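Local coordinates for prophage MuSo2, 43 kDa tail protein (Shewanella oneidensis, PDB 3CDD), which is a tail protein of a Mu-like prophage that probably forms a trimeric part of the phage baseplate, at residues Ser191-Asp196 against Pro306-Ile311; Ala200-Phe205 against Ser280-Tyr285; Thr286-Arg291 against Gly331-Ile336; Leu319-Leu324 against Ser337-Asp342. One frame throughout, in Å; residues are numbered along the deposited sequence.

Interaction 1 of 4, residues Ser191-Asp196 against Pro306-Ile311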
loop_
_atom_site.group_PDB
_atom_site.type_symbol
_atom_site.label_atom_id
_atom_site.label_comp_id
_atom_site.label_asym_id
_atom_site.label_seq_id
_atom_site.Cartn_x
_atom_site.Cartn_y
_atom_site.Cartn_z
ATOM N N SER A 191 -35.283 13.895 3.944
ATOM C CA SER A 191 -34.264 14.654 3.225
ATOM C C SER A 191 -33.073 14.919 4.126
ATOM O O SER A 191 -33.215 14.990 5.349
ATOM C CB SER A 191 -34.840 15.984 2.743
ATOM O OG SER A 191 -35.876 15.766 1.815
ATOM N N LEU A 192 -31.899 15.049 3.516
ATOM C CA LEU A 192 -30.730 15.532 4.204
ATOM C C LEU A 192 -30.579 17.025 3.889
ATOM O O LEU A 192 -30.173 17.397 2.782
ATOM C CB LEU A 192 -29.488 14.745 3.762
ATOM C CG LEU A 192 -29.397 13.267 4.180
ATOM C CD1 LEU A 192 -28.428 12.491 3.257
ATOM C CD2 LEU A 192 -28.916 13.136 5.637
ATOM N N ILE A 193 -30.901 17.860 4.870
ATOM C CA ILE A 193 -30.986 19.308 4.685
ATOM C C ILE A 193 -29.941 20.013 5.547
ATOM O O ILE A 193 -30.001 19.966 6.785
ATOM C CB ILE A 193 -32.422 19.847 5.029
ATOM C CG1 ILE A 193 -33.487 19.069 4.262
ATOM C CG2 ILE A 193 -32.539 21.350 4.721
ATOM C CD1 ILE A 193 -34.888 19.081 4.905
ATOM N N LEU A 194 -28.963 20.625 4.871
ATOM C CA LEU A 194 -27.996 21.530 5.490
ATOM C C LEU A 194 -28.685 22.551 6.401
ATOM O O LEU A 194 -29.523 23.349 5.943
ATOM C CB LEU A 194 -27.186 22.245 4.401
ATOM C CG LEU A 194 -26.150 23.299 4.788
ATOM C CD1 LEU A 194 -25.159 22.726 5.765
ATOM C CD2 LEU A 194 -25.429 23.755 3.548
ATOM N N GLY A 195 -28.340 22.505 7.688
ATOM C CA GLY A 195 -28.971 23.361 8.697
ATOM C C GLY A 195 -30.125 22.725 9.465
ATOM O O GLY A 195 -30.670 23.336 10.402
ATOM N N ASP A 196 -30.501 21.503 9.080
ATOM C CA ASP A 196 -31.644 20.801 9.688
ATOM C C ASP A 196 -31.181 19.512 10.361
ATOM O O ASP A 196 -31.004 19.474 11.574
ATOM C CB ASP A 196 -32.744 20.552 8.635
ATOM C CG ASP A 196 -33.769 19.475 9.047
ATOM O OD1 ASP A 196 -33.701 18.912 10.162
ATOM O OD2 ASP A 196 -34.658 19.184 8.217
ATOM N N PRO A 306 -33.656 13.163 -0.894
ATOM C CA PRO A 306 -33.298 14.494 -1.413
ATOM C C PRO A 306 -32.110 15.114 -0.657
ATOM O O PRO A 306 -31.960 14.937 0.544
ATOM C CB PRO A 306 -34.577 15.329 -1.206
ATOM C CG PRO A 306 -35.689 14.334 -1.137
ATOM C CD PRO A 306 -35.067 13.109 -0.453
ATOM N N VAL A 307 -31.246 15.808 -1.369
ATOM C CA VAL A 307 -30.074 16.409 -0.725
ATOM C C VAL A 307 -30.110 17.894 -1.091
ATOM O O VAL A 307 -30.169 18.230 -2.269
ATOM C CB VAL A 307 -28.761 15.652 -1.112
ATOM C CG1 VAL A 307 -27.486 16.359 -0.597
ATOM C CG2 VAL A 307 -28.807 14.198 -0.602
ATOM N N ILE A 308 -30.195 18.761 -0.076
ATOM C CA ILE A 308 -30.065 20.220 -0.262
ATOM C C ILE A 308 -28.822 20.672 0.496
ATOM O O ILE A 308 -28.821 20.704 1.729
ATOM C CB ILE A 308 -31.293 21.028 0.252
ATOM C CG1 ILE A 308 -32.619 20.336 -0.102
ATOM C CG2 ILE A 308 -31.236 22.482 -0.269
ATOM C CD1 ILE A 308 -33.882 21.066 0.416
ATOM N N ASP A 309 -27.760 20.992 -0.236
ATOM C CA ASP A 309 -26.493 21.344 0.386
ATOM C C ASP A 309 -25.785 22.408 -0.452
ATOM O O ASP A 309 -25.137 22.103 -1.456
ATOM C CB ASP A 309 -25.619 20.096 0.563
ATOM C CG ASP A 309 -24.402 20.341 1.454
ATOM O OD1 ASP A 309 -23.912 21.494 1.544
ATOM O OD2 ASP A 309 -23.920 19.364 2.067
ATOM N N GLU A 310 -25.924 23.648 0.008
ATOM C CA GLU A 310 -25.416 24.854 -0.620
ATOM C C GLU A 310 -23.899 24.893 -0.540
ATOM O O GLU A 310 -23.254 25.323 -1.476
ATOM C CB GLU A 310 -26.011 26.063 0.129
ATOM C CG GLU A 310 -26.145 27.338 -0.643
ATOM C CD GLU A 310 -26.720 28.508 0.201
ATOM O OE1 GLU A 310 -27.036 28.335 1.401
ATOM O OE2 GLU A 310 -26.848 29.612 -0.351
ATOM N N ILE A 311 -23.335 24.444 0.585
ATOM C CA ILE A 311 -21.877 24.479 0.797
ATOM C C ILE A 311 -21.147 23.608 -0.233
ATOM O O ILE A 311 -20.186 24.048 -0.880
ATOM C CB ILE A 311 -21.486 24.019 2.238
ATOM C CG1 ILE A 311 -21.923 25.065 3.276
ATOM C CG2 ILE A 311 -19.976 23.751 2.323
ATOM C CD1 ILE A 311 -22.031 24.529 4.680
#
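Leu194 and Ile311 meet where the parallel pairing of Ser191-Asp196 with Pro306-Ile311 runs out, and this is the tightly packed end. CG of Leu194 stands anti to its backbone N (chi1 177°), and beyond it the two methyls divide the work. Leu194 CD2 lies 3.7 Å from Ile311 CD1 and 3.4 Å from Asp309 OD1, and rests on the backbone N of Glu310; Leu194 CD1 touches the same Ile311 methyl. The two apolar side chains cross at about a right angle. Asp309 has its polar end engaged elsewhere: OD2 is hydrogen-bonded to Tyr285 and to Tyr84 of the second subunit, and OD1 takes the backbone N of Met312. Tyr50 of that subunit packs on Leu194 as well.

Three backbone hydrogen bonds hold the strands in register. Leu192 N donates to Pro306 O at 3.0 Å, Ile308 N to Leu192 O, and Leu194 N to Ile308 O at 3.1 Å. Leu192 and Val307 share the buried face, Leu192 CD1 to Val307 CG2 4.2 Å, where both lean on Tyr285. The other face is looser and more open to solvent: Ile193 CG1 comes only within 4.4 Å of CD1 of the exposed Ile308. At the starting end, Ser191 OG sits beside the Pro306 ring, 3.3 Å from its CG.

Short and joining segments far apart in sequence, this is a two-bridge parallel pairing that adds strand 192-193 to strand 304-309, part of what is probably a phage-barrel-like domain, beside a subunit interface.

Interaction 2 of 4, residues Ala200-Phe205 against Ser280-Tyr285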
loop_
_atom_site.group_PDB
_atom_site.type_symbol
_atom_site.label_atom_id
_atom_site.label_comp_id
_atom_site.label_asym_id
_atom_site.label_seq_id
_atom_site.Cartn_x
_atom_site.Cartn_y
_atom_site.Cartn_z
ATOM N N ALA A 200 -22.690 16.869 10.246
ATOM C CA ALA A 200 -21.460 17.210 9.546
ATOM C C ALA A 200 -21.477 16.543 8.198
ATOM O O ALA A 200 -22.264 15.617 7.974
ATOM C CB ALA A 200 -20.245 16.749 10.352
ATOM N N ALA A 201 -20.607 16.988 7.291
ATOM C CA ALA A 201 -20.529 16.404 5.956
ATOM C C ALA A 201 -19.189 16.633 5.299
ATOM O O ALA A 201 -18.430 17.540 5.661
ATOM C CB ALA A 201 -21.634 16.920 5.054
ATOM N N ARG A 202 -18.950 15.851 4.266
ATOM C CA ARG A 202 -17.664 15.811 3.630
ATOM C C ARG A 202 -17.869 15.426 2.165
ATOM O O ARG A 202 -18.666 14.550 1.885
ATOM C CB ARG A 202 -16.891 14.715 4.393
ATOM C CG ARG A 202 -15.544 14.371 3.966
ATOM C CD ARG A 202 -14.956 13.406 4.981
ATOM N NE ARG A 202 -15.168 11.997 4.643
ATOM C CZ ARG A 202 -14.204 11.098 4.442
ATOM N NH1 ARG A 202 -12.916 11.424 4.549
ATOM N NH2 ARG A 202 -14.529 9.850 4.153
ATOM N N GLY A 203 -17.097 16.009 1.241
ATOM C CA GLY A 203 -17.227 15.678 -0.183
ATOM C C GLY A 203 -15.900 15.718 -0.918
ATOM O O GLY A 203 -14.929 16.302 -0.451
ATOM N N ARG A 204 -15.849 15.085 -2.075
ATOM C CA ARG A 204 -14.690 15.209 -2.952
ATOM C C ARG A 204 -15.184 15.060 -4.373
ATOM O O ARG A 204 -15.744 14.025 -4.720
ATOM C CB ARG A 204 -13.642 14.131 -2.658
ATOM C CG ARG A 204 -12.416 14.239 -3.595
ATOM C CD ARG A 204 -11.380 13.272 -3.157
ATOM N NE ARG A 204 -10.829 13.687 -1.867
ATOM C CZ ARG A 204 -9.753 14.464 -1.732
ATOM N NH1 ARG A 204 -9.100 14.921 -2.800
ATOM N NH2 ARG A 204 -9.330 14.782 -0.519
ATOM N N PHE A 205 -14.971 16.084 -5.184
ATOM C CA PHE A 205 -15.463 16.125 -6.556
ATOM C C PHE A 205 -14.277 16.409 -7.454
ATOM O O PHE A 205 -13.679 17.478 -7.382
ATOM C CB PHE A 205 -16.592 17.161 -6.675
ATOM C CG PHE A 205 -17.676 16.954 -5.633
ATOM C CD1 PHE A 205 -18.726 16.060 -5.864
ATOM C CD2 PHE A 205 -17.609 17.602 -4.407
ATOM C CE1 PHE A 205 -19.699 15.828 -4.890
ATOM C CE2 PHE A 205 -18.594 17.394 -3.423
ATOM C CZ PHE A 205 -19.630 16.503 -3.668
ATOM N N SER A 280 -15.344 9.493 -9.231
ATOM C CA SER A 280 -14.843 10.859 -9.164
ATOM C C SER A 280 -15.659 11.745 -8.231
ATOM O O SER A 280 -15.280 12.876 -7.967
ATOM C CB SER A 280 -14.770 11.458 -10.565
ATOM O OG SER A 280 -13.946 10.660 -11.403
ATOM N N ASN A 281 -16.777 11.222 -7.731
ATOM C CA ASN A 281 -17.625 11.970 -6.816
ATOM C C ASN A 281 -17.824 11.208 -5.509
ATOM O O ASN A 281 -17.982 9.982 -5.509
ATOM C CB ASN A 281 -18.944 12.355 -7.482
ATOM C CG ASN A 281 -18.747 13.243 -8.694
ATOM O OD1 ASN A 281 -17.868 14.117 -8.718
ATOM N ND2 ASN A 281 -19.565 13.021 -9.724
HETATM N N MSE A 282 -17.730 11.919 -4.390
HETATM C CA MSE A 282 -18.022 11.344 -3.076
HETATM C C MSE A 282 -18.738 12.422 -2.278
HETATM O O MSE A 282 -18.361 13.592 -2.351
HETATM C CB MSE A 282 -16.724 10.875 -2.381
HETATM C CG MSE A 282 -16.852 10.317 -0.935
HETATM SE SE MSE A 282 -16.813 11.699 0.498
HETATM C CE MSE A 282 -14.954 12.048 0.483
ATOM N N ALA A 283 -19.799 12.028 -1.565
ATOM C CA ALA A 283 -20.451 12.898 -0.591
ATOM C C ALA A 283 -20.948 12.031 0.572
ATOM O O ALA A 283 -21.652 11.047 0.353
ATOM C CB ALA A 283 -21.605 13.669 -1.221
ATOM N N GLU A 284 -20.570 12.403 1.791
ATOM C CA GLU A 284 -20.876 11.624 2.993
ATOM C C GLU A 284 -21.433 12.529 4.059
ATOM O O GLU A 284 -20.759 13.488 4.467
ATOM C CB GLU A 284 -19.605 10.955 3.550
ATOM C CG GLU A 284 -19.123 9.836 2.701
ATOM C CD GLU A 284 -17.913 9.111 3.262
ATOM O OE1 GLU A 284 -17.356 9.505 4.325
ATOM O OE2 GLU A 284 -17.531 8.121 2.608
ATOM N N TYR A 285 -22.627 12.177 4.531
ATOM C CA TYR A 285 -23.374 12.941 5.503
ATOM C C TYR A 285 -23.425 12.217 6.835
ATOM O O TYR A 285 -23.884 11.097 6.914
ATOM C CB TYR A 285 -24.815 13.221 4.975
ATOM C CG TYR A 285 -24.783 14.237 3.830
ATOM C CD1 TYR A 285 -24.541 13.842 2.513
ATOM C CD2 TYR A 285 -24.905 15.586 4.093
ATOM C CE1 TYR A 285 -24.454 14.799 1.461
ATOM C CE2 TYR A 285 -24.842 16.538 3.064
ATOM C CZ TYR A 285 -24.608 16.139 1.765
ATOM O OH TYR A 285 -24.526 17.100 0.790
HETATM O O HOH W 1 -17.571 11.103 6.327
#
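Ala201 sets its CB 3.7 Å from CD2 of Tyr285, the first side-chain contact along Ala200-Phe205, which runs antiparallel to Ser280-Tyr285. Arg202 follows on the other face. Its backbone N and O are both bonded to Glu284, and its side chain lies next to that of Glu284, pointing the same way. The chain bends at chi3 (92°), which sets NE; from there Arg202 NH2 makes a salt bridge to Glu284 OE1 at 2.9 Å. That oxygen lies almost in the guanidinium plane, yet it is approached from above the carboxylate plane. NE adds a weak bond to OE1, and a water joins the two, accepting a weak bond from Arg202 NE and donating a hydrogen bond to Glu284 OE1, 2.6 Å from the water oxygen. Selenomethionine Met282 puts CE over the guanidinium centre, 4.1 Å from Arg202 CZ.

At Gly203 the backbones run close, Gly203 CA to Met282 O 3.2 Å. The Phe205 ring lies on the side where a CB would stand. Arg204 exchanges two backbone bonds with Met282, and its CB touches Met282 CE at 4.0 Å; its NH1 reaches Asp79 of the second subunit. Phe205 closes the run, with Met282 O over one face of its ring, 3.4 Å from CZ, and Ala283 CB 4.2 Å from CZ.

Strand 200-206 is thus flanked by strand 281-288, itself followed by strand 331-339, and by an antiparallel strand of the second subunit, which carries the sheet across the interface.

Interaction 3 of 4, residues Thr286-Arg291 against Gly331-Ile336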
loop_
_atom_site.group_PDB
_atom_site.type_symbol
_atom_site.label_atom_id
_atom_site.label_comp_id
_atom_site.label_asym_id
_atom_site.label_seq_id
_atom_site.Cartn_x
_atom_site.Cartn_y
_atom_site.Cartn_z
ATOM N N THR A 286 -22.992 12.901 7.882
ATOM C CA THR A 286 -23.021 12.378 9.235
ATOM C C THR A 286 -24.289 12.911 9.899
ATOM O O THR A 286 -24.486 14.136 9.998
ATOM C CB THR A 286 -21.801 12.860 10.005
ATOM O OG1 THR A 286 -20.589 12.425 9.336
ATOM C CG2 THR A 286 -21.836 12.377 11.445
ATOM N N VAL A 287 -25.140 11.982 10.356
ATOM C CA VAL A 287 -26.346 12.315 11.099
ATOM C C VAL A 287 -26.298 11.673 12.499
ATOM O O VAL A 287 -25.525 10.720 12.740
ATOM C CB VAL A 287 -27.643 11.891 10.314
ATOM C CG1 VAL A 287 -27.691 12.604 8.926
ATOM C CG2 VAL A 287 -27.717 10.386 10.122
ATOM N N THR A 288 -27.123 12.199 13.404
ATOM C CA THR A 288 -27.273 11.672 14.744
ATOM C C THR A 288 -28.283 10.516 14.739
ATOM O O THR A 288 -29.366 10.632 14.159
ATOM C CB THR A 288 -27.709 12.795 15.739
ATOM O OG1 THR A 288 -26.607 13.678 15.981
ATOM C CG2 THR A 288 -28.155 12.216 17.093
ATOM N N GLY A 289 -27.930 9.399 15.386
ATOM C CA GLY A 289 -28.841 8.252 15.475
ATOM C C GLY A 289 -28.728 7.326 14.275
ATOM O O GLY A 289 -28.377 7.736 13.199
ATOM N N TRP A 290 -29.009 6.056 14.483
ATOM C CA TRP A 290 -29.050 5.060 13.410
ATOM C C TRP A 290 -30.442 5.020 12.763
ATOM O O TRP A 290 -30.634 4.434 11.680
ATOM C CB TRP A 290 -28.782 3.707 14.044
ATOM C CG TRP A 290 -27.388 3.502 14.506
ATOM C CD1 TRP A 290 -26.399 4.456 14.678
ATOM C CD2 TRP A 290 -26.795 2.242 14.837
ATOM N NE1 TRP A 290 -25.218 3.841 15.116
ATOM C CE2 TRP A 290 -25.444 2.489 15.215
ATOM C CE3 TRP A 290 -27.265 0.918 14.818
ATOM C CZ2 TRP A 290 -24.582 1.459 15.597
ATOM C CZ3 TRP A 290 -26.412 -0.095 15.202
ATOM C CH2 TRP A 290 -25.082 0.175 15.574
ATOM N N ARG A 291 -31.406 5.631 13.453
ATOM C CA ARG A 291 -32.802 5.683 13.012
ATOM C C ARG A 291 -33.195 7.050 12.481
ATOM O O ARG A 291 -32.778 8.097 13.008
ATOM C CB ARG A 291 -33.721 5.347 14.167
ATOM C CG ARG A 291 -33.626 3.924 14.589
ATOM C CD ARG A 291 -34.835 3.506 15.396
ATOM N NE ARG A 291 -34.623 2.162 15.915
ATOM C CZ ARG A 291 -35.011 1.049 15.304
ATOM N NH1 ARG A 291 -35.664 1.114 14.145
ATOM N NH2 ARG A 291 -34.759 -0.129 15.869
ATOM N N GLY A 331 -21.602 9.165 21.212
ATOM C CA GLY A 331 -22.975 8.855 20.817
ATOM C C GLY A 331 -23.091 7.999 19.563
ATOM O O GLY A 331 -22.090 7.542 19.012
ATOM N N ARG A 332 -24.332 7.756 19.158
ATOM C CA ARG A 332 -24.653 7.029 17.944
ATOM C C ARG A 332 -24.684 7.950 16.751
ATOM O O ARG A 332 -25.309 9.018 16.797
ATOM C CB ARG A 332 -26.035 6.421 18.051
ATOM C CG ARG A 332 -26.037 5.047 18.543
ATOM C CD ARG A 332 -27.280 4.834 19.334
ATOM N NE ARG A 332 -27.024 3.926 20.437
ATOM C CZ ARG A 332 -27.952 3.208 21.036
ATOM N NH1 ARG A 332 -29.212 3.272 20.618
ATOM N NH2 ARG A 332 -27.603 2.417 22.040
ATOM N N LEU A 333 -24.044 7.516 15.673
ATOM C CA LEU A 333 -23.972 8.297 14.453
ATOM C C LEU A 333 -24.204 7.377 13.273
ATOM O O LEU A 333 -24.022 6.178 13.374
ATOM C CB LEU A 333 -22.590 8.932 14.332
ATOM C CG LEU A 333 -22.135 10.002 15.315
ATOM C CD1 LEU A 333 -20.702 10.388 14.956
ATOM C CD2 LEU A 333 -23.046 11.193 15.215
ATOM N N ALA A 334 -24.644 7.936 12.162
ATOM C CA ALA A 334 -24.699 7.189 10.910
ATOM C C ALA A 334 -24.050 8.045 9.850
ATOM O O ALA A 334 -24.328 9.249 9.727
ATOM C CB ALA A 334 -26.152 6.810 10.516
ATOM N N VAL A 335 -23.152 7.441 9.097
ATOM C CA VAL A 335 -22.569 8.150 8.001
ATOM C C VAL A 335 -23.160 7.617 6.703
ATOM O O VAL A 335 -22.972 6.465 6.366
ATOM C CB VAL A 335 -21.042 8.026 7.988
ATOM C CG1 VAL A 335 -20.489 8.846 6.853
ATOM C CG2 VAL A 335 -20.447 8.479 9.341
ATOM N N ILE A 336 -23.856 8.488 5.981
ATOM C CA ILE A 336 -24.596 8.103 4.783
ATOM C C ILE A 336 -23.800 8.596 3.566
ATOM O O ILE A 336 -23.594 9.790 3.415
ATOM C CB ILE A 336 -25.999 8.710 4.831
ATOM C CG1 ILE A 336 -26.726 8.238 6.101
ATOM C CG2 ILE A 336 -26.828 8.386 3.588
ATOM C CD1 ILE A 336 -27.392 9.418 6.740
#
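Val287 and Ala334 exchange two backbone hydrogen bonds, Val287 N to Ala334 O at 2.9 Å and Ala334 N to Val287 O at 3.0 Å, and Gly289 N adds a third to Arg332 O. In that last bond the N-H is nearly straight at 172°, although the donor sits well above the carbonyl plane. The strands diverge noticeably from exact opposition, their directions 147° apart.

Apolar contacts occupy both faces. On the buried one, with CG1 of Val287 anti to the carbonyl carbon (chi1 -59°), Val287 CG2 takes the crowded position between the backbone N and the carbonyl carbon and meets Ile336 CD1 at 3.5 Å and Ala334 CB at 3.9 Å. On the other, Thr286 CG2 reaches Leu333 CD2 at 4.1 Å, the two side chains crossing at a slant.

The aromatic contact is a CH-pi interaction: Arg332 CG stands over the five-membered ring of Trp290, 4.1 Å from its centroid, with the side chains at about a right angle. NE1 of Trp290 is hydrogen-bonded to Ser326, and the Arg332 guanidinium forms a salt bridge with Glu327.

Arg332 therefore does two jobs at once, its aliphatic part covering the indole while its charge is met by the neighbouring strand; elsewhere the contact is backbone bonding and hydrocarbon packing.

Interaction 4 of 4, residues Leu319-Leu324 against Ser337-Asp342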
loop_
_atom_site.group_PDB
_atom_site.type_symbol
_atom_site.label_atom_id
_atom_site.label_comp_id
_atom_site.label_asym_id
_atom_site.label_seq_id
_atom_site.Cartn_x
_atom_site.Cartn_y
_atom_site.Cartn_z
ATOM N N LEU A 319 -29.048 8.604 -4.188
ATOM C CA LEU A 319 -29.218 7.226 -3.751
ATOM C C LEU A 319 -28.253 6.916 -2.604
ATOM O O LEU A 319 -27.065 7.204 -2.702
ATOM C CB LEU A 319 -28.983 6.256 -4.916
ATOM C CG LEU A 319 -29.345 4.797 -4.563
ATOM C CD1 LEU A 319 -30.857 4.569 -4.646
ATOM C CD2 LEU A 319 -28.568 3.786 -5.405
ATOM N N ILE A 320 -28.759 6.328 -1.525
ATOM C CA ILE A 320 -27.859 5.877 -0.459
ATOM C C ILE A 320 -27.130 4.614 -0.900
ATOM O O ILE A 320 -27.739 3.552 -1.039
ATOM C CB ILE A 320 -28.573 5.626 0.895
ATOM C CG1 ILE A 320 -29.282 6.904 1.372
ATOM C CG2 ILE A 320 -27.556 5.086 1.929
ATOM C CD1 ILE A 320 -29.987 6.761 2.713
ATOM N N ALA A 321 -25.820 4.733 -1.076
ATOM C CA ALA A 321 -24.974 3.624 -1.507
ATOM C C ALA A 321 -24.332 2.869 -0.332
ATOM O O ALA A 321 -24.078 1.663 -0.415
ATOM C CB ALA A 321 -23.890 4.121 -2.464
ATOM N N SER A 322 -24.069 3.565 0.763
ATOM C CA SER A 322 -23.426 2.921 1.880
ATOM C C SER A 322 -23.783 3.621 3.163
ATOM O O SER A 322 -24.045 4.811 3.152
ATOM C CB SER A 322 -21.918 3.019 1.676
ATOM O OG SER A 322 -21.274 2.164 2.576
ATOM N N ILE A 323 -23.730 2.899 4.277
ATOM C CA ILE A 323 -23.953 3.498 5.571
ATOM C C ILE A 323 -22.929 2.964 6.531
ATOM O O ILE A 323 -22.751 1.747 6.610
ATOM C CB ILE A 323 -25.391 3.167 6.134
ATOM C CG1 ILE A 323 -26.468 3.695 5.203
ATOM C CG2 ILE A 323 -25.597 3.834 7.467
ATOM C CD1 ILE A 323 -27.822 2.996 5.433
ATOM N N LEU A 324 -22.242 3.850 7.262
ATOM C CA LEU A 324 -21.515 3.394 8.454
ATOM C C LEU A 324 -22.297 3.757 9.730
ATOM O O LEU A 324 -22.493 4.938 10.046
ATOM C CB LEU A 324 -20.075 3.934 8.489
ATOM C CG LEU A 324 -19.292 3.710 9.798
ATOM C CD1 LEU A 324 -19.076 2.226 10.111
ATOM C CD2 LEU A 324 -17.916 4.456 9.661
ATOM N N SER A 337 -23.302 7.643 2.776
ATOM C CA SER A 337 -22.621 7.898 1.510
ATOM C C SER A 337 -23.649 7.908 0.373
ATOM O O SER A 337 -24.332 6.897 0.149
ATOM C CB SER A 337 -21.620 6.776 1.267
ATOM O OG SER A 337 -20.853 6.979 0.098
ATOM N N VAL A 338 -23.779 9.027 -0.339
ATOM C CA VAL A 338 -24.827 9.165 -1.365
ATOM C C VAL A 338 -24.227 9.354 -2.751
ATOM O O VAL A 338 -23.169 9.955 -2.900
ATOM C CB VAL A 338 -25.772 10.345 -1.088
ATOM C CG1 VAL A 338 -26.614 10.098 0.167
ATOM C CG2 VAL A 338 -24.967 11.681 -0.996
ATOM N N VAL A 339 -24.909 8.823 -3.759
ATOM C CA VAL A 339 -24.431 8.897 -5.145
ATOM C C VAL A 339 -25.600 9.327 -6.030
ATOM O O VAL A 339 -26.767 9.166 -5.627
ATOM C CB VAL A 339 -23.858 7.531 -5.630
ATOM C CG1 VAL A 339 -22.604 7.118 -4.801
ATOM C CG2 VAL A 339 -24.951 6.410 -5.553
ATOM N N ARG A 340 -25.294 9.886 -7.207
ATOM C CA ARG A 340 -26.317 10.160 -8.221
ATOM C C ARG A 340 -26.998 8.844 -8.580
ATOM O O ARG A 340 -26.318 7.845 -8.840
ATOM C CB ARG A 340 -25.718 10.841 -9.469
ATOM N N PRO A 341 -28.343 8.830 -8.554
ATOM C CA PRO A 341 -29.129 7.603 -8.574
ATOM C C PRO A 341 -28.949 6.773 -9.823
ATOM O O PRO A 341 -29.334 5.602 -9.820
ATOM C CB PRO A 341 -30.584 8.099 -8.512
ATOM C CG PRO A 341 -30.505 9.474 -7.985
ATOM C CD PRO A 341 -29.205 10.022 -8.510
ATOM N N ASP A 342 -28.410 7.367 -10.882
ATOM C CA ASP A 342 -28.171 6.635 -12.123
ATOM C C ASP A 342 -26.682 6.354 -12.298
ATOM O O ASP A 342 -26.220 6.055 -13.403
ATOM C CB ASP A 342 -28.746 7.387 -13.334
ATOM C CG ASP A 342 -27.965 8.657 -13.677
ATOM O OD1 ASP A 342 -27.346 9.273 -12.772
ATOM O OD2 ASP A 342 -27.981 9.046 -14.871
#
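Val339 and Leu319 pair through two backbone hydrogen bonds, Leu319 N to Val339 O at 2.8 Å and Val339 N to Leu319 O at 2.9 Å. The side chain of Val339 can be followed outward. CB carries two methyls; Val339 CG1, anti to the carbonyl carbon (chi1 -63°), reaches Ala321 CB at 4.0 Å. Val339 CG2, wedged between the backbone N and the carbonyl carbon, lies 3.6 Å from Leu319 O, and it also touches Ala321 CB and, at 4.1 Å, Leu319 CB. Both branches thus bear on the same alanine methyl. Pro341 comes in just beyond, its CA 3.9 Å from Leu319 CB.

On the opposite face Ile320 CG1 and Val338 CG1 make a looser contact, and Val305 packs against both. Farther along, Ser337 O takes Ala321 N at 2.9 Å and a weak bond from Ser322 N, while Ser337 N returns to Ser322 O. Ser322 OG turns to a different strand, bonding to Arg26 O.

Two successive residues, Ala321 and Ser322, thus face the single Ser337, and the register slips by one: a classic beta bulge in the antiparallel hairpin of strands 317-328 and 331-339, within the fourth-domain family region of the Mu GpP protein.

From the N terminus, Ser191-Asp196 comes first and waits longest: interaction 1 closes only at 306-311, after the chain has made interaction 2, which is nested inside it. Strand 281-288 then supplies interaction 3 as well, its Tyr285 O bonded to Ile336 N. Interaction 3 closes at 331-336, past 306-311, so it crosses interaction 1; Leu192 CD2 packs on Val287 CG1 where they meet. Interaction 4 opens at 319-324 inside that loop and closes beyond it, crossing interaction 3, and shares strand 331-339 with it. Strands 200-206, 281-288, 331-339 and 317-328 are thereby joined in that order, with interactions 1 and 2 also touching the second subunit.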